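Local coordinates for beta-fructofuranosidase (Arthrobacter, PDB 3WPU), which is an enzyme of the levansucrase/invertase family in the beta-fructosidase clan, whose members are built round a five-bladed beta-propeller, at residues K27-A31 with N277-Y283; D84-Y88 with Y424-G428. All blocks are in the same frame, centred on the assembly; numbering follows the deposited sequence.

Overall arrangement
Contacts 1 and 2 tie together chain segments far apart in sequence in this family of five-bladed beta-propellers, and they cross along the chain, so that each lies partly between the segments of the other. Contact 1 is peripheral, its centre about 25 Å from the centre of the chain; it joins the start of helix 30-38, just after edge strand 26-27, to the short helix 278-281, next to the Cys-276–Cys-332 disulfide. Contact 2 lies deeper, its centre about 11 Å from the chain centre, where the loop between strands 72-81 and 88-90 meets the turn after edge strand 423-425. The two centres are about 32 Å apart and the nearest atoms about 14 Å, so neither contact touches the other.

Contact 1: K27-A31 with N277-Y283; sequences KWTRA and NEADLGY
A capping box starts the short helix 278-281, whose last carbonyls accept N-H groups from the first turn of helix 30-38. At its N-cap, Asn-277 (chi1 p) receives Asp-280 N on OD1 (3.0 Å), and its own N donates to Asp-280 OD2 (2.8 Å); ND2 shares a water with Lys-27 NZ, though the lysine bond is weak. The extended aliphatic part of Lys-27 crosses Ala-279, CE 3.4 Å from its CB and CD 3.2 Å from its O. Asp-280 O accepts Arg-30 N at 3.0 Å, and Leu-281 O accepts Ala-31 N, also at 3.0 Å, which brings the CA atoms of Arg-30 and Leu-281 to 4.8 Å. Gly-282 leaves the helix with phi/psi 76/15; an ideal CB here would lie 2.4 Å from Thr-29 CB, a clash. Thr-29 is the N-cap of helix 30-38, its OG1 bonded to Asp-32 N and Thr-11. Tyr-283 (chi1 m) sends its hydroxyl to Glu-291, which also pairs with Arg-30, while its CD1 lies 3.7 Å from Ala-31 CB.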
ATOM      1  N   LYS A  27      -4.910 -14.186 -13.451  1.00 11.30           N
ATOM      2  CA  LYS A  27      -3.464 -14.441 -13.465  1.00 11.38           C
ATOM      3  C   LYS A  27      -2.717 -13.280 -14.071  1.00 10.70           C
ATOM      4  O   LYS A  27      -3.061 -12.783 -15.157  1.00  9.96           O
ATOM      5  CB  LYS A  27      -3.166 -15.709 -14.265  1.00 13.14           C
ATOM      6  CG  LYS A  27      -3.793 -16.961 -13.668  1.00 15.09           C
ATOM      7  CD  LYS A  27      -3.415 -18.183 -14.464  1.00 18.45           C
ATOM      8  CE  LYS A  27      -4.048 -19.434 -13.905  1.00 20.49           C
ATOM      9  NZ  LYS A  27      -5.487 -19.477 -14.253  1.00 22.91           N
ATOM     10  N   TRP A  28      -1.661 -12.841 -13.374  1.00 10.32           N
ATOM     11  CA  TRP A  28      -0.643 -11.989 -13.970  1.00 10.04           C
ATOM     12  C   TRP A  28       0.354 -12.971 -14.554  1.00  9.84           C
ATOM     13  O   TRP A  28       1.065 -13.633 -13.804  1.00 10.27           O
ATOM     14  CB  TRP A  28       0.013 -11.111 -12.911  1.00 10.04           C
ATOM     15  CG  TRP A  28       1.023 -10.147 -13.423  1.00  9.58           C
ATOM     16  CD1 TRP A  28       1.123  -9.656 -14.692  1.00  9.46           C
ATOM     17  CD2 TRP A  28       2.071  -9.504 -12.667  1.00  9.56           C
ATOM     18  NE1 TRP A  28       2.186  -8.787 -14.781  1.00  9.46           N
ATOM     19  CE2 TRP A  28       2.735  -8.638 -13.539  1.00  9.46           C
ATOM     20  CE3 TRP A  28       2.446  -9.528 -11.320  1.00  9.63           C
ATOM     21  CZ2 TRP A  28       3.814  -7.861 -13.133  1.00  9.47           C
ATOM     22  CZ3 TRP A  28       3.541  -8.778 -10.934  1.00  9.36           C
ATOM     23  CH2 TRP A  28       4.167  -7.931 -11.822  1.00  9.41           C
ATOM     24  N   THR A  29       0.320 -13.146 -15.872  1.00  9.46           N
ATOM     25  CA  THR A  29       0.975 -14.313 -16.470  1.00  9.67           C
ATOM     26  C   THR A  29       2.432 -14.025 -16.779  1.00  9.65           C
ATOM     27  O   THR A  29       2.845 -12.882 -16.791  1.00  9.98           O
ATOM     28  CB  THR A  29       0.309 -14.753 -17.777  1.00  9.55           C
ATOM     29  OG1 THR A  29       0.523 -13.757 -18.786  1.00  9.93           O
ATOM     30  CG2 THR A  29      -1.200 -14.960 -17.587  1.00  9.84           C
ATOM     31  N   ARG A  30       3.198 -15.069 -17.112  1.00  9.92           N
ATOM     32  CA  ARG A  30       4.582 -14.869 -17.566  1.00  9.80           C
ATOM     33  C   ARG A  30       4.621 -14.094 -18.890  1.00  9.74           C
ATOM     34  O   ARG A  30       5.468 -13.242 -19.072  1.00 10.28           O
ATOM     35  CB  ARG A  30       5.310 -16.208 -17.680  1.00 10.06           C
ATOM     36  CG  ARG A  30       5.589 -16.829 -16.322  1.00 10.19           C
ATOM     37  CD  ARG A  30       6.429 -18.100 -16.400  1.00 10.79           C
ATOM     38  NE  ARG A  30       7.744 -17.953 -17.024  1.00 11.02           N
ATOM     39  CZ  ARG A  30       8.860 -17.624 -16.382  1.00 11.22           C
ATOM     40  NH1 ARG A  30       8.844 -17.350 -15.084  1.00 11.13           N
ATOM     41  NH2 ARG A  30      10.003 -17.550 -17.050  1.00 11.54           N
ATOM     42  N   ALA A  31       3.669 -14.355 -19.788  1.00  9.61           N
ATOM     43  CA  ALA A  31       3.566 -13.634 -21.043  1.00  9.53           C
ATOM     44  C   ALA A  31       3.338 -12.144 -20.771  1.00  9.93           C
ATOM     45  O   ALA A  31       3.969 -11.286 -21.406  1.00 10.77           O
ATOM     46  CB  ALA A  31       2.428 -14.209 -21.883  1.00  9.51           C
ATOM     47  N   ASN A 277       0.959 -23.988 -14.475  1.00 16.22           N
ATOM     48  CA  ASN A 277       0.275 -24.600 -15.601  1.00 16.77           C
ATOM     49  C   ASN A 277       0.268 -23.663 -16.804  1.00 17.33           C
ATOM     50  O   ASN A 277       0.858 -22.579 -16.751  1.00 16.03           O
ATOM     51  CB  ASN A 277      -1.136 -25.030 -15.192  1.00 17.71           C
ATOM     52  CG  ASN A 277      -2.026 -23.870 -14.797  1.00 18.30           C
ATOM     53  OD1 ASN A 277      -1.837 -22.726 -15.229  1.00 16.46           O
ATOM     54  ND2 ASN A 277      -3.012 -24.158 -13.962  1.00 21.12           N
ATOM     55  N   GLU A 278      -0.384 -24.076 -17.889  1.00 18.15           N
ATOM     56  CA  GLU A 278      -0.395 -23.275 -19.118  1.00 19.45           C
ATOM     57  C   GLU A 278      -0.979 -21.884 -18.901  1.00 17.73           C
ATOM     58  O   GLU A 278      -0.518 -20.921 -19.508  1.00 17.74           O
ATOM     59  CB  GLU A 278      -1.186 -23.982 -20.234  1.00 22.06           C
ATOM     60  CG  GLU A 278      -0.393 -25.091 -20.894  1.00 25.61           C
ATOM     61  CD  GLU A 278      -1.149 -25.765 -22.031  1.00 30.09           C
ATOM     62  OE1 GLU A 278      -0.646 -26.792 -22.528  1.00 37.06           O
ATOM     63  OE2 GLU A 278      -2.237 -25.283 -22.418  1.00 34.20           O
ATOM     64  N   ALA A 279      -1.993 -21.787 -18.051  1.00 16.51           N
ATOM     65  CA  ALA A 279      -2.657 -20.510 -17.801  1.00 15.47           C
ATOM     66  C   ALA A 279      -1.756 -19.525 -17.042  1.00 14.45           C
ATOM     67  O   ALA A 279      -1.827 -18.334 -17.292  1.00 15.17           O
ATOM     68  CB  ALA A 279      -3.969 -20.723 -17.069  1.00 15.82           C
ATOM     69  N   ASP A 280      -0.927 -20.033 -16.143  1.00 13.32           N
ATOM     70  CA  ASP A 280       0.077 -19.199 -15.463  1.00 12.50           C
ATOM     71  C   ASP A 280       1.099 -18.665 -16.471  1.00 12.74           C
ATOM     72  O   ASP A 280       1.519 -17.500 -16.385  1.00 11.29           O
ATOM     73  CB  ASP A 280       0.851 -19.982 -14.408  1.00 12.67           C
ATOM     74  CG  ASP A 280      -0.016 -20.527 -13.298  1.00 12.72           C
ATOM     75  OD1 ASP A 280      -0.887 -19.813 -12.756  1.00 12.59           O
ATOM     76  OD2 ASP A 280       0.221 -21.693 -12.955  1.00 12.98           O
ATOM     77  N   LEU A 281       1.487 -19.503 -17.428  1.00 12.00           N
ATOM     78  CA  LEU A 281       2.422 -19.064 -18.479  1.00 12.05           C
ATOM     79  C   LEU A 281       1.761 -18.037 -19.404  1.00 11.98           C
ATOM     80  O   LEU A 281       2.330 -16.982 -19.694  1.00 12.52           O
ATOM     81  CB  LEU A 281       2.985 -20.255 -19.253  1.00 12.49           C
ATOM     82  CG  LEU A 281       4.244 -20.867 -18.664  1.00 13.09           C
ATOM     83  CD1 LEU A 281       4.068 -21.320 -17.229  1.00 13.32           C
ATOM     84  CD2 LEU A 281       4.661 -22.027 -19.564  1.00 13.50           C
ATOM     85  N   GLY A 282       0.517 -18.318 -19.800  1.00 11.96           N
ATOM     86  CA  GLY A 282      -0.341 -17.340 -20.458  1.00 12.82           C
ATOM     87  C   GLY A 282      -0.060 -17.020 -21.924  1.00 12.18           C
ATOM     88  O   GLY A 282      -0.572 -16.035 -22.440  1.00 12.77           O
ATOM     89  N   TYR A 283       0.726 -17.852 -22.602  1.00 12.01           N
ATOM     90  CA  TYR A 283       1.096 -17.562 -23.991  1.00 11.89           C
ATOM     91  C   TYR A 283      -0.071 -17.811 -24.904  1.00 12.42           C
ATOM     92  O   TYR A 283      -0.872 -18.716 -24.681  1.00 13.63           O
ATOM     93  CB  TYR A 283       2.311 -18.391 -24.441  1.00 11.78           C
ATOM     94  CG  TYR A 283       3.517 -17.990 -23.642  1.00 11.91           C
ATOM     95  CD1 TYR A 283       4.132 -16.777 -23.880  1.00 11.87           C
ATOM     96  CD2 TYR A 283       3.957 -18.763 -22.569  1.00 11.84           C
ATOM     97  CE1 TYR A 283       5.226 -16.370 -23.118  1.00 12.00           C
ATOM     98  CE2 TYR A 283       5.045 -18.364 -21.794  1.00 12.12           C
ATOM     99  CZ  TYR A 283       5.650 -17.168 -22.059  1.00 12.19           C
ATOM    100  OH  TYR A 283       6.716 -16.740 -21.291  1.00 12.39           O
TER
HETATM  101  O   HOH W   1      -5.256 -22.245 -13.041  1.00 28.23           O

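Contact 2: D84-Y88 with Y424-G428; sequences DANQY and YVMPG
The tip of a beta hairpin, formed by strands 423-425 and 430-434, meets the irregular loop that links strands 72-81 and 88-90, bringing two separate sheets of the fold together. Gln-87 and Pro-427 bury the most surface here, followed by Ala-85 and Tyr-424. No backbone hydrogen bond spans the segments, and the closest CA atoms, those of Asn-86 and Pro-427, are 6.7 Å apart. The loop turns at Ala-85 (phi/psi 67/17) and is extended from Asn-86 onward, so that Gln-87 has its CA-to-CB bond toward the hairpin. With chi1 m and chi2 t, its side chain reaches out until OE1 is 3.1 Å from Met-426 CG, 3.4 Å from Pro-427 CD and 3.5 Å from Tyr-424 CE2, at the edge of that ring. NE2 donates to Pro-485 O and also makes a weak hydrogen bond, 3.5 Å long, to Met-426 SD. Pro-427 (-55/141), followed by Gly-428 (76/15), has angles near those of a type II turn; its ring faces the loop, with CG 3.6 Å from Ala-85 O. Tyr-424, chi1 t, extends its hydroxyl to a water that joins both segments: the water accepts from Tyr-424 OH at 2.7 Å and donates to Gln-87 OE1 at 2.8 Å and to Ala-85 O at 2.7 Å.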
ATOM      1  N   ASP A  84     -14.809   4.547   0.830  1.00 12.50           N
ATOM      2  CA  ASP A  84     -14.542   4.951  -0.550  1.00 12.64           C
ATOM      3  C   ASP A  84     -13.095   5.379  -0.722  1.00 11.96           C
ATOM      4  O   ASP A  84     -12.724   5.909  -1.772  1.00 12.64           O
ATOM      5  CB  ASP A  84     -15.387   6.150  -0.927  1.00 13.92           C
ATOM      6  CG  ASP A  84     -16.870   5.859  -0.939  1.00 16.10           C
ATOM      7  OD1 ASP A  84     -17.262   4.685  -1.015  1.00 16.98           O
ATOM      8  OD2 ASP A  84     -17.637   6.850  -0.874  1.00 18.84           O
ATOM      9  N   ALA A  85     -12.321   5.175   0.335  1.00 10.82           N
ATOM     10  CA  ALA A  85     -10.874   5.535   0.391  1.00 10.70           C
ATOM     11  C   ALA A  85     -10.606   7.049   0.351  1.00 11.30           C
ATOM     12  O   ALA A  85      -9.462   7.499   0.170  1.00 11.03           O
ATOM     13  CB  ALA A  85     -10.077   4.777  -0.674  1.00 10.85           C
ATOM     14  N   ASN A  86     -11.632   7.860   0.615  1.00 11.11           N
ATOM     15  CA  ASN A  86     -11.397   9.266   0.877  1.00 11.88           C
ATOM     16  C   ASN A  86     -10.524   9.370   2.112  1.00 11.63           C
ATOM     17  O   ASN A  86     -10.592   8.494   2.990  1.00 11.35           O
ATOM     18  CB  ASN A  86     -12.701  10.002   1.147  1.00 12.72           C
ATOM     19  CG  ASN A  86     -13.582  10.060  -0.059  1.00 13.86           C
ATOM     20  OD1 ASN A  86     -13.147  10.475  -1.121  1.00 14.98           O
ATOM     21  ND2 ASN A  86     -14.845   9.628   0.092  1.00 14.75           N
ATOM     22  N   GLN A  87      -9.688  10.405   2.139  1.00 11.54           N
ATOM     23  CA  GLN A  87      -8.712  10.621   3.192  1.00 11.63           C
ATOM     24  C   GLN A  87      -9.137  11.762   4.108  1.00 12.18           C
ATOM     25  O   GLN A  87      -9.580  12.821   3.641  1.00 11.71           O
ATOM     26  CB  GLN A  87      -7.322  10.853   2.580  1.00 11.55           C
ATOM     27  CG  GLN A  87      -6.940   9.672   1.692  1.00 11.66           C
ATOM     28  CD  GLN A  87      -5.564   9.699   1.069  1.00 11.31           C
ATOM     29  OE1 GLN A  87      -5.147   8.698   0.455  1.00 11.72           O
ATOM     30  NE2 GLN A  87      -4.842  10.787   1.233  1.00 11.50           N
ATOM     31  N   TYR A  88      -8.988  11.537   5.417  1.00 13.24           N
ATOM     32  CA  TYR A  88      -9.587  12.398   6.429  1.00 13.75           C
ATOM     33  C   TYR A  88      -8.671  13.189   7.361  1.00 14.04           C
ATOM     34  O   TYR A  88      -7.631  12.709   7.823  1.00 15.69           O
ATOM     35  CB  TYR A  88     -10.497  11.565   7.309  1.00 13.98           C
ATOM     36  CG  TYR A  88     -11.814  11.256   6.667  1.00 14.16           C
ATOM     37  CD1 TYR A  88     -11.908  10.297   5.672  1.00 14.18           C
ATOM     38  CD2 TYR A  88     -12.970  11.925   7.057  1.00 14.84           C
ATOM     39  CE1 TYR A  88     -13.108  10.016   5.064  1.00 14.63           C
ATOM     40  CE2 TYR A  88     -14.187  11.650   6.450  1.00 14.52           C
ATOM     41  CZ  TYR A  88     -14.245  10.703   5.440  1.00 14.94           C
ATOM     42  OH  TYR A  88     -15.441  10.390   4.832  1.00 15.88           O
ATOM     43  N   TYR A 424       1.406   4.011  -2.185  1.00  9.81           N
ATOM     44  CA  TYR A 424      -0.020   3.977  -1.894  1.00  9.67           C
ATOM     45  C   TYR A 424      -0.686   5.022  -2.757  1.00  9.76           C
ATOM     46  O   TYR A 424      -0.296   6.189  -2.741  1.00  9.74           O
ATOM     47  CB  TYR A 424      -0.234   4.258  -0.400  1.00  9.43           C
ATOM     48  CG  TYR A 424      -1.697   4.282  -0.037  1.00  9.56           C
ATOM     49  CD1 TYR A 424      -2.393   3.109   0.211  1.00  9.72           C
ATOM     50  CD2 TYR A 424      -2.374   5.482   0.022  1.00  9.49           C
ATOM     51  CE1 TYR A 424      -3.749   3.120   0.485  1.00  9.67           C
ATOM     52  CE2 TYR A 424      -3.735   5.513   0.317  1.00  9.59           C
ATOM     53  CZ  TYR A 424      -4.410   4.353   0.563  1.00  9.73           C
ATOM     54  OH  TYR A 424      -5.773   4.348   0.872  1.00  9.97           O
ATOM     55  N   VAL A 425      -1.710   4.594  -3.516  1.00  9.96           N
ATOM     56  CA  VAL A 425      -2.416   5.465  -4.451  1.00 10.20           C
ATOM     57  C   VAL A 425      -3.608   6.123  -3.743  1.00 10.36           C
ATOM     58  O   VAL A 425      -4.474   5.439  -3.198  1.00 10.61           O
ATOM     59  CB  VAL A 425      -2.913   4.681  -5.696  1.00 10.14           C
ATOM     60  CG1 VAL A 425      -3.462   5.648  -6.722  1.00 10.13           C
ATOM     61  CG2 VAL A 425      -1.773   3.842  -6.282  1.00 10.69           C
ATOM     62  N   MET A 426      -3.607   7.451  -3.775  1.00 10.89           N
ATOM     63  CA  MET A 426      -4.542   8.305  -3.078  1.00 11.13           C
ATOM     64  C   MET A 426      -5.516   8.891  -4.082  1.00 11.39           C
ATOM     65  O   MET A 426      -5.298   8.823  -5.294  1.00 11.03           O
ATOM     66  CB  MET A 426      -3.770   9.436  -2.393  1.00 11.47           C
ATOM     67  CG  MET A 426      -2.689   8.898  -1.489  1.00 11.17           C
ATOM     68  SD  MET A 426      -1.842  10.102  -0.435  1.00 10.87           S
ATOM     69  CE  MET A 426      -0.978  11.069  -1.680  1.00 11.68           C
ATOM     70  N   PRO A 427      -6.584   9.518  -3.580  1.00 11.70           N
ATOM     71  CA  PRO A 427      -7.548  10.111  -4.499  1.00 12.31           C
ATOM     72  C   PRO A 427      -6.909  11.090  -5.491  1.00 12.20           C
ATOM     73  O   PRO A 427      -5.938  11.811  -5.156  1.00 12.82           O
ATOM     74  CB  PRO A 427      -8.527  10.806  -3.552  1.00 12.16           C
ATOM     75  CG  PRO A 427      -8.470   9.964  -2.315  1.00 11.97           C
ATOM     76  CD  PRO A 427      -6.995   9.673  -2.174  1.00 11.92           C
ATOM     77  N   GLY A 428      -7.402  11.037  -6.730  1.00 13.04           N
ATOM     78  CA  GLY A 428      -6.876  11.847  -7.817  1.00 12.86           C
ATOM     79  C   GLY A 428      -5.552  11.366  -8.386  1.00 13.16           C
ATOM     80  O   GLY A 428      -4.887  12.095  -9.115  1.00 13.36           O
TER
HETATM   81  O   HOH W   2      -6.951   6.649   0.103  1.00 10.45           O